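Local coordinates for protein 2-dehydropantoate 2-reductase (PDB 2QYT) that probably catalyses the NADPH-dependent reduction of 2-dehydropantoate (ketopantoate) to (R)-pantoate, the second step of the route from 3-methyl-2-oxobutanoate to pantoate, at residues S206-A211 against L233-V237; L117-D121 against K201-I205; L286-R292 against Y304-Y308. Residues are numbered along the deposited sequence.

Contact 1 (S206-A211 against L233-V237); sequences SVTATA and LLEEV
Val207 and Leu233, which lose 85 and 72 Å² to this contact, sit at the point where two helices cross. Both segments are helical throughout and continue at both ends, 206-211 within helix 194-215 and 233-237 within helix 227-244. Their short axes approach to 10.1 Å with 132° between the N-to-C directions, so the segments run roughly antiparallel but strongly inclined. The nearest CA atoms are those of Val207 and Leu233, 5.9 Å apart. Val207, in the m rotamer, directs CG1 at the facing helix, where it lies 3.6 Å from Leu234 CD1, 3.9 Å from Val237 CG1 and 4.0 Å from Leu233 CB; the same CG1 is 3.8 Å from Leu233 O. One methyl group meets residues i, i+1 and i+4 of its neighbour. Leu233, with chi1 -108° and chi2 33° both between wells, reaches the next turn of helix 194-215 after Val207, placing CD2 3.7 Å from Ala211 CB and 4.0 Å from Thr210 OG1. Val237, in the p rotamer, covers the other end, and Ser206 OG, 4.4 Å from Val237 CG2, takes its polar partners from Leu286 and Tyr304. Side chains of helices 252-262 and 302-309 touch this seam. All seven touching residues are buried. Thr210 OG1 has no polar partner in the model, but the contact is mainly apolar, as expected of a helix-helix interface in the helical C-terminal domain of ketopantoate reductases.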
loop_
_atom_site.group_PDB
_atom_site.type_symbol
_atom_site.label_atom_id
_atom_site.label_comp_id
_atom_site.label_asym_id
_atom_site.label_seq_id
_atom_site.Cartn_x
_atom_site.Cartn_y
_atom_site.Cartn_z
ATOM N N SER A 206 -0.432 -12.664 -2.926
ATOM C CA SER A 206 -1.523 -13.626 -3.041
ATOM C C SER A 206 -0.928 -15.047 -2.993
ATOM O O SER A 206 -1.175 -15.798 -2.051
ATOM C CB SER A 206 -2.324 -13.362 -4.324
ATOM O OG SER A 206 -3.396 -14.267 -4.489
ATOM N N VAL A 207 -0.090 -15.400 -3.961
ATOM C CA VAL A 207 0.447 -16.782 -3.996
ATOM C C VAL A 207 1.130 -17.137 -2.672
ATOM O O VAL A 207 0.804 -18.158 -2.074
ATOM C CB VAL A 207 1.361 -17.092 -5.212
ATOM C CG1 VAL A 207 0.638 -16.813 -6.543
ATOM C CG2 VAL A 207 2.660 -16.331 -5.125
ATOM N N THR A 208 2.022 -16.261 -2.205
ATOM C CA THR A 208 2.815 -16.484 -0.987
ATOM C C THR A 208 1.941 -16.631 0.256
ATOM O O THR A 208 2.116 -17.577 1.030
ATOM C CB THR A 208 3.856 -15.360 -0.756
ATOM O OG1 THR A 208 4.725 -15.268 -1.892
ATOM C CG2 THR A 208 4.676 -15.627 0.499
ATOM N N ALA A 209 0.999 -15.706 0.433
ATOM C CA ALA A 209 0.063 -15.778 1.556
ATOM C C ALA A 209 -0.762 -17.060 1.497
ATOM O O ALA A 209 -0.774 -17.826 2.457
ATOM C CB ALA A 209 -0.834 -14.540 1.626
ATOM N N THR A 210 -1.421 -17.331 0.375
ATOM C CA THR A 210 -2.260 -18.536 0.329
ATOM C C THR A 210 -1.459 -19.839 0.514
ATOM O O THR A 210 -1.854 -20.686 1.303
ATOM C CB THR A 210 -3.315 -18.585 -0.850
ATOM O OG1 THR A 210 -3.333 -19.893 -1.455
ATOM C CG2 THR A 210 -3.060 -17.540 -1.898
ATOM N N ALA A 211 -0.328 -19.957 -0.180
ATOM C CA ALA A 211 0.537 -21.147 -0.114
ATOM C C ALA A 211 1.115 -21.440 1.273
ATOM O O ALA A 211 1.046 -22.583 1.727
ATOM C CB ALA A 211 1.651 -21.082 -1.170
ATOM N N LEU A 233 -0.250 -22.165 -8.607
ATOM C CA LEU A 233 -0.774 -20.897 -8.081
ATOM C C LEU A 233 -0.314 -19.702 -8.942
ATOM O O LEU A 233 -1.096 -18.790 -9.254
ATOM C CB LEU A 233 -0.332 -20.711 -6.616
ATOM C CG LEU A 233 -1.302 -20.846 -5.436
ATOM C CD1 LEU A 233 -2.422 -21.875 -5.611
ATOM C CD2 LEU A 233 -0.566 -21.079 -4.143
ATOM N N LEU A 234 0.955 -19.725 -9.323
ATOM C CA LEU A 234 1.540 -18.687 -10.155
ATOM C C LEU A 234 0.829 -18.589 -11.515
ATOM O O LEU A 234 0.470 -17.496 -11.964
ATOM C CB LEU A 234 3.038 -18.946 -10.311
ATOM C CG LEU A 234 4.119 -18.121 -9.563
ATOM C CD1 LEU A 234 3.628 -17.110 -8.532
ATOM C CD2 LEU A 234 5.234 -19.016 -8.968
ATOM N N GLU A 235 0.583 -19.739 -12.131
ATOM C CA GLU A 235 -0.066 -19.828 -13.445
ATOM C C GLU A 235 -1.527 -19.402 -13.373
ATOM O O GLU A 235 -2.040 -18.772 -14.305
ATOM C CB GLU A 235 0.020 -21.247 -14.015
ATOM C CG GLU A 235 1.396 -21.657 -14.552
ATOM C CD GLU A 235 1.389 -23.050 -15.190
ATOM O OE1 GLU A 235 2.373 -23.371 -15.909
ATOM O OE2 GLU A 235 0.417 -23.832 -14.979
ATOM N N GLU A 236 -2.178 -19.745 -12.261
ATOM C CA GLU A 236 -3.582 -19.440 -12.044
ATOM C C GLU A 236 -3.849 -17.925 -11.894
ATOM O O GLU A 236 -4.664 -17.363 -12.643
ATOM C CB GLU A 236 -4.118 -20.224 -10.843
ATOM C CG GLU A 236 -4.629 -21.600 -11.212
ATOM C CD GLU A 236 -5.090 -22.413 -10.019
ATOM O OE1 GLU A 236 -5.283 -21.825 -8.929
ATOM O OE2 GLU A 236 -5.258 -23.652 -10.180
ATOM N N VAL A 237 -3.162 -17.296 -10.937
ATOM C CA VAL A 237 -3.227 -15.854 -10.722
ATOM C C VAL A 237 -2.834 -15.107 -12.001
ATOM O O VAL A 237 -3.441 -14.085 -12.336
ATOM C CB VAL A 237 -2.389 -15.385 -9.445
ATOM C CG1 VAL A 237 -0.887 -15.255 -9.727
ATOM C CG2 VAL A 237 -2.965 -14.062 -8.846
#

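Contact 2 (L117-D121 against K201-I205); sequences LNGAD and KFMMI
This contact joins the two domains of a ketopantoate reductase, probably beside the cleft that in this family holds cofactor and substrate: residues 117-121 form the loop that follows strand 111-115 of the Rossmann-type sheet, and 201-205 is part of helix 194-215 of the C-terminal domain. The loop is extended through Leu117 and Asn118 (phi/psi -74/154° at Asn118), then passes Gly119 at 139/157°, where a CB would jam against the preceding carbonyl oxygen, and reaches Asp121, right before helix 122-126. Ala120 CA and Phe202 CA come closest across the contact, at 5.8 Å. Phe202 adopts chi1 176° (t) and chi2 83°, which presents a ring face to the loop: Ala120 CB stands 3.9 Å from the ring centroid, 5° off its normal, a CH-pi contact, while Ala120 N comes within 3.4 Å of Phe202 CD1. Phe241 touches both of these side chains. Ile205, extended (t, t), brings CD1 to 3.5 Å from Asn118 ND2. Lys201 starts in t, bends at chi2 (101°, between wells) and at chi4 (m), curling its amine toward Asn118 (chi1 m). That amine also donates a hydrogen bond to Val140 O and forms a cation-pi pair with Tyr141. A water accepts from Asn118 ND2 (3.2 Å) and Lys201 NZ (3.1 Å), beside the direct hydrogen bond from Lys201 NZ to Asn118 OD1 at 2.6 Å.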
loop_
_atom_site.group_PDB
_atom_site.type_symbol
_atom_site.label_atom_id
_atom_site.label_comp_id
_atom_site.label_asym_id
_atom_site.label_seq_id
_atom_site.Cartn_x
_atom_site.Cartn_y
_atom_site.Cartn_z
ATOM N N LEU A 117 -2.293 0.343 0.401
ATOM C CA LEU A 117 -2.687 -0.965 0.947
ATOM C C LEU A 117 -2.533 -2.084 -0.091
ATOM O O LEU A 117 -2.596 -1.842 -1.298
ATOM C CB LEU A 117 -4.185 -0.942 1.369
ATOM C CG LEU A 117 -4.842 0.252 2.109
ATOM C CD1 LEU A 117 -4.723 1.489 1.246
ATOM C CD2 LEU A 117 -6.331 -0.001 2.476
ATOM N N ASN A 118 -2.377 -3.317 0.399
ATOM C CA ASN A 118 -2.340 -4.485 -0.470
ATOM C C ASN A 118 -3.727 -4.786 -0.984
ATOM O O ASN A 118 -4.723 -4.404 -0.371
ATOM C CB ASN A 118 -1.748 -5.665 0.271
ATOM C CG ASN A 118 -0.226 -5.598 0.340
ATOM O OD1 ASN A 118 0.455 -5.317 -0.670
ATOM N ND2 ASN A 118 0.320 -5.874 1.514
ATOM N N GLY A 119 -3.810 -5.425 -2.137
ATOM C CA GLY A 119 -5.109 -5.745 -2.734
ATOM C C GLY A 119 -5.001 -5.492 -4.215
ATOM O O GLY A 119 -4.132 -4.719 -4.642
ATOM N N ALA A 120 -5.861 -6.143 -4.988
ATOM C CA ALA A 120 -5.819 -6.080 -6.442
ATOM C C ALA A 120 -6.430 -4.793 -6.995
ATOM O O ALA A 120 -6.009 -4.290 -8.032
ATOM C CB ALA A 120 -6.530 -7.279 -7.033
ATOM N N ASP A 121 -7.388 -4.239 -6.266
ATOM C CA ASP A 121 -8.303 -3.275 -6.843
ATOM C C ASP A 121 -8.760 -2.195 -5.866
ATOM O O ASP A 121 -9.898 -1.752 -5.956
ATOM C CB ASP A 121 -9.532 -4.037 -7.363
ATOM C CG ASP A 121 -10.324 -4.674 -6.242
ATOM O OD1 ASP A 121 -9.821 -4.733 -5.100
ATOM O OD2 ASP A 121 -11.456 -5.112 -6.497
ATOM N N LYS A 201 2.784 -6.829 -7.438
ATOM C CA LYS A 201 2.781 -6.910 -5.978
ATOM C C LYS A 201 1.711 -7.884 -5.461
ATOM O O LYS A 201 2.007 -8.741 -4.624
ATOM C CB LYS A 201 2.563 -5.513 -5.370
ATOM C CG LYS A 201 2.364 -5.478 -3.857
ATOM C CD LYS A 201 3.620 -5.076 -3.134
ATOM C CE LYS A 201 3.665 -5.612 -1.708
ATOM N NZ LYS A 201 2.954 -4.677 -0.827
ATOM N N PHE A 202 0.482 -7.747 -5.956
ATOM C CA PHE A 202 -0.643 -8.549 -5.472
ATOM C C PHE A 202 -0.502 -10.060 -5.764
ATOM O O PHE A 202 -0.833 -10.895 -4.933
ATOM C CB PHE A 202 -1.993 -8.032 -6.008
ATOM C CG PHE A 202 -3.153 -8.898 -5.599
ATOM C CD1 PHE A 202 -3.751 -8.733 -4.333
ATOM C CD2 PHE A 202 -3.610 -9.911 -6.439
ATOM C CE1 PHE A 202 -4.805 -9.532 -3.921
ATOM C CE2 PHE A 202 -4.647 -10.744 -6.038
ATOM C CZ PHE A 202 -5.253 -10.553 -4.781
HETATM N N MSE A 203 -0.043 -10.395 -6.962
HETATM C CA MSE A 203 0.164 -11.789 -7.357
HETATM C C MSE A 203 1.166 -12.496 -6.433
HETATM O O MSE A 203 0.873 -13.584 -5.935
HETATM C CB MSE A 203 0.606 -11.870 -8.811
HETATM C CG MSE A 203 -0.487 -11.590 -9.827
HETATM SE SE MSE A 203 0.240 -11.464 -11.660
HETATM C CE MSE A 203 2.013 -10.794 -11.240
HETATM N N MSE A 204 2.304 -11.847 -6.173
HETATM C CA MSE A 204 3.337 -12.343 -5.265
HETATM C C MSE A 204 2.813 -12.627 -3.856
HETATM O O MSE A 204 3.055 -13.679 -3.274
HETATM C CB MSE A 204 4.445 -11.303 -5.154
HETATM C CG MSE A 204 5.282 -11.142 -6.398
HETATM SE SE MSE A 204 6.373 -12.708 -6.737
HETATM C CE MSE A 204 7.372 -12.744 -5.046
ATOM N N ILE A 205 2.107 -11.653 -3.296
ATOM C CA ILE A 205 1.613 -11.779 -1.931
ATOM C C ILE A 205 0.370 -12.668 -1.868
ATOM O O ILE A 205 0.153 -13.361 -0.887
ATOM C CB ILE A 205 1.384 -10.415 -1.267
ATOM C CG1 ILE A 205 0.774 -10.597 0.123
ATOM C CG2 ILE A 205 0.486 -9.565 -2.114
ATOM C CD1 ILE A 205 0.539 -9.324 0.894
HETATM O O HOH W 1 3.499 -6.396 1.739
#

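Contact 3 (L286-R292 against Y304-Y308); sequences LTGYVVR and YKRMY. With SO4 (sulfate ion), chain D.
Two consecutive helices of the C-terminal helical domain, 288-296 and 302-309, pack as an inclined antiparallel pair with a sulfate ion at the margin. The short axes approach to 9.6 Å, their N-to-C directions 136° apart; CA atoms pair as Thr287 with Tyr308 (6.1 Å) and Val291 with Lys305 (6.2 Å). Thr287, at the N-cap position, makes no side-chain capping bond. Tyr304 (chi1 -98°) offers a ring face to Val290 (t), whose CG1 lies 3.7 Å from the centroid and 8° off the normal, a CH-pi contact; Tyr304 OH is hydrogen-bonded with Ser206 OG. Tyr308 (t) has CB 3.8 Å from both Val291 CG2 and Thr287 CG2, and CE1 3.5 Å from Gly288 CA, where a CB would crowd that ring atom and clash with sulfate O1. Tyr308 OH gives a weak hydrogen bond to sulfate O1 (2.9 Å), and Thr285 binds the ion too. The chemistry implies a partly buried apolar seam lined by two tyrosine rings, its polar edge holding an anion probably from the crystallisation liquor.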
loop_
_atom_site.group_PDB
_atom_site.type_symbol
_atom_site.label_atom_id
_atom_site.label_comp_id
_atom_site.label_asym_id
_atom_site.label_seq_id
_atom_site.Cartn_x
_atom_site.Cartn_y
_atom_site.Cartn_z
ATOM N N LEU A 286 -6.398 -12.104 -0.215
ATOM C CA LEU A 286 -5.292 -12.397 -1.084
ATOM C C LEU A 286 -5.646 -13.740 -1.730
ATOM O O LEU A 286 -4.958 -14.213 -2.615
ATOM C CB LEU A 286 -4.005 -12.452 -0.257
ATOM C CG LEU A 286 -3.839 -11.161 0.568
ATOM C CD1 LEU A 286 -3.083 -11.375 1.875
ATOM C CD2 LEU A 286 -3.211 -10.048 -0.268
ATOM N N THR A 287 -6.766 -14.313 -1.294
ATOM C CA THR A 287 -7.266 -15.617 -1.746
ATOM C C THR A 287 -8.699 -15.499 -2.295
ATOM O O THR A 287 -8.948 -15.830 -3.461
ATOM C CB THR A 287 -7.241 -16.652 -0.585
ATOM O OG1 THR A 287 -6.147 -16.358 0.303
ATOM C CG2 THR A 287 -7.105 -18.059 -1.117
ATOM N N GLY A 288 -9.626 -15.018 -1.458
ATOM C CA GLY A 288 -11.033 -14.920 -1.831
ATOM C C GLY A 288 -11.274 -14.144 -3.108
ATOM O O GLY A 288 -12.083 -14.550 -3.946
ATOM N N TYR A 289 -10.549 -13.036 -3.257
ATOM C CA TYR A 289 -10.671 -12.157 -4.417
ATOM C C TYR A 289 -10.474 -12.932 -5.709
ATOM O O TYR A 289 -11.337 -12.878 -6.608
ATOM C CB TYR A 289 -9.654 -11.005 -4.348
ATOM C CG TYR A 289 -9.605 -10.210 -5.630
ATOM C CD1 TYR A 289 -10.601 -9.267 -5.931
ATOM C CD2 TYR A 289 -8.601 -10.435 -6.569
ATOM C CE1 TYR A 289 -10.577 -8.552 -7.131
ATOM C CE2 TYR A 289 -8.568 -9.732 -7.773
ATOM C CZ TYR A 289 -9.553 -8.787 -8.047
ATOM O OH TYR A 289 -9.503 -8.090 -9.237
ATOM N N VAL A 290 -9.327 -13.638 -5.761
ATOM C CA VAL A 290 -8.879 -14.482 -6.873
ATOM C C VAL A 290 -9.944 -15.503 -7.306
ATOM O O VAL A 290 -10.356 -15.515 -8.476
ATOM C CB VAL A 290 -7.524 -15.211 -6.527
ATOM C CG1 VAL A 290 -6.879 -15.775 -7.782
ATOM C CG2 VAL A 290 -6.555 -14.263 -5.849
ATOM N N VAL A 291 -10.429 -16.319 -6.365
ATOM C CA VAL A 291 -11.513 -17.271 -6.638
ATOM C C VAL A 291 -12.738 -16.608 -7.312
ATOM O O VAL A 291 -13.292 -17.107 -8.308
ATOM C CB VAL A 291 -11.952 -18.007 -5.326
ATOM C CG1 VAL A 291 -13.255 -18.802 -5.528
ATOM C CG2 VAL A 291 -10.825 -18.918 -4.806
ATOM N N ARG A 292 -13.163 -15.476 -6.762
ATOM C CA ARG A 292 -14.360 -14.845 -7.249
ATOM C C ARG A 292 -14.186 -14.114 -8.567
ATOM O O ARG A 292 -15.083 -14.135 -9.414
ATOM C CB ARG A 292 -14.958 -13.962 -6.175
ATOM C CG ARG A 292 -15.786 -14.765 -5.187
ATOM C CD ARG A 292 -16.501 -13.864 -4.202
ATOM N NE ARG A 292 -16.099 -14.211 -2.842
ATOM C CZ ARG A 292 -15.019 -13.719 -2.223
ATOM N NH1 ARG A 292 -14.216 -12.822 -2.812
ATOM N NH2 ARG A 292 -14.750 -14.122 -0.998
ATOM N N TYR A 304 -6.207 -22.663 -6.411
ATOM C CA TYR A 304 -6.745 -21.600 -5.569
ATOM C C TYR A 304 -8.044 -22.023 -4.887
ATOM O O TYR A 304 -8.226 -21.760 -3.702
ATOM C CB TYR A 304 -6.966 -20.329 -6.379
ATOM C CG TYR A 304 -5.853 -19.328 -6.251
ATOM C CD1 TYR A 304 -4.811 -19.294 -7.175
ATOM C CD2 TYR A 304 -5.845 -18.399 -5.205
ATOM C CE1 TYR A 304 -3.777 -18.373 -7.060
ATOM C CE2 TYR A 304 -4.811 -17.460 -5.081
ATOM C CZ TYR A 304 -3.787 -17.454 -6.011
ATOM O OH TYR A 304 -2.783 -16.531 -5.895
ATOM N N LYS A 305 -8.932 -22.690 -5.627
ATOM C CA LYS A 305 -10.230 -23.118 -5.088
ATOM C C LYS A 305 -10.097 -24.198 -4.015
ATOM O O LYS A 305 -10.783 -24.146 -3.002
ATOM C CB LYS A 305 -11.174 -23.568 -6.203
ATOM C CG LYS A 305 -11.596 -22.454 -7.151
ATOM C CD LYS A 305 -12.901 -22.790 -7.863
ATOM C CE LYS A 305 -12.698 -23.605 -9.137
ATOM N NZ LYS A 305 -12.408 -25.048 -8.892
ATOM N N ARG A 306 -9.210 -25.167 -4.242
ATOM C CA ARG A 306 -8.874 -26.183 -3.241
ATOM C C ARG A 306 -8.324 -25.492 -1.990
ATOM O O ARG A 306 -8.730 -25.805 -0.876
ATOM C CB ARG A 306 -7.840 -27.183 -3.798
ATOM C CG ARG A 306 -7.724 -28.499 -3.022
ATOM C CD ARG A 306 -6.265 -28.867 -2.660
ATOM N NE ARG A 306 -5.498 -29.512 -3.739
ATOM C CZ ARG A 306 -4.263 -30.017 -3.609
ATOM N NH1 ARG A 306 -3.620 -29.973 -2.443
ATOM N NH2 ARG A 306 -3.657 -30.573 -4.655
HETATM N N MSE A 307 -7.424 -24.534 -2.198
HETATM C CA MSE A 307 -6.728 -23.817 -1.117
HETATM C C MSE A 307 -7.658 -22.906 -0.288
HETATM O O MSE A 307 -7.626 -22.931 0.949
HETATM C CB MSE A 307 -5.552 -23.016 -1.709
HETATM C CG MSE A 307 -4.202 -23.178 -0.996
HETATM SE SE MSE A 307 -2.734 -23.742 -2.189
HETATM C CE MSE A 307 -1.258 -23.888 -0.954
ATOM N N TYR A 308 -8.482 -22.112 -0.974
ATOM C CA TYR A 308 -9.423 -21.188 -0.329
ATOM C C TYR A 308 -10.451 -21.942 0.503
ATOM O O TYR A 308 -10.509 -21.790 1.724
ATOM C CB TYR A 308 -10.130 -20.304 -1.378
ATOM C CG TYR A 308 -11.237 -19.438 -0.809
ATOM C CD1 TYR A 308 -10.945 -18.224 -0.183
ATOM C CD2 TYR A 308 -12.578 -19.833 -0.886
ATOM C CE1 TYR A 308 -11.950 -17.435 0.354
ATOM C CE2 TYR A 308 -13.592 -19.042 -0.353
ATOM C CZ TYR A 308 -13.268 -17.843 0.263
ATOM O OH TYR A 308 -14.257 -17.047 0.792
HETATM S S SO4 D . -13.479 -14.034 1.537
HETATM O O1 SO4 D . -12.775 -14.612 0.397
HETATM O O2 SO4 D . -13.198 -14.787 2.767
HETATM O O3 SO4 D . -13.048 -12.632 1.704
HETATM O O4 SO4 D . -14.909 -14.131 1.256
#

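Overall arrangement
Contact 2 comes first along the chain, linking the N-terminal Rossmann-type domain to helix 194-215; contact 1 follows on the same helix, its centre about 11 Å from that of contact 2, and contact 3 closes the series, about 9 Å from contact 1 and 13 Å from contact 2 between centres. Contacts 1 and 3 lie in the C-terminal domain and meet at Ser206, whose OG is probably hydrogen-bonded to Leu286 O (2.4 Å) and Tyr304 OH (2.7 Å), and where Met307 packs on Thr210 and Ala211. Contacts 2 and 3 touch chiefly through Tyr289, with Ala120 CB 3.3 Å from Tyr289 CE2. One helix thus carries both the interdomain contact and one inside the C-terminal domain.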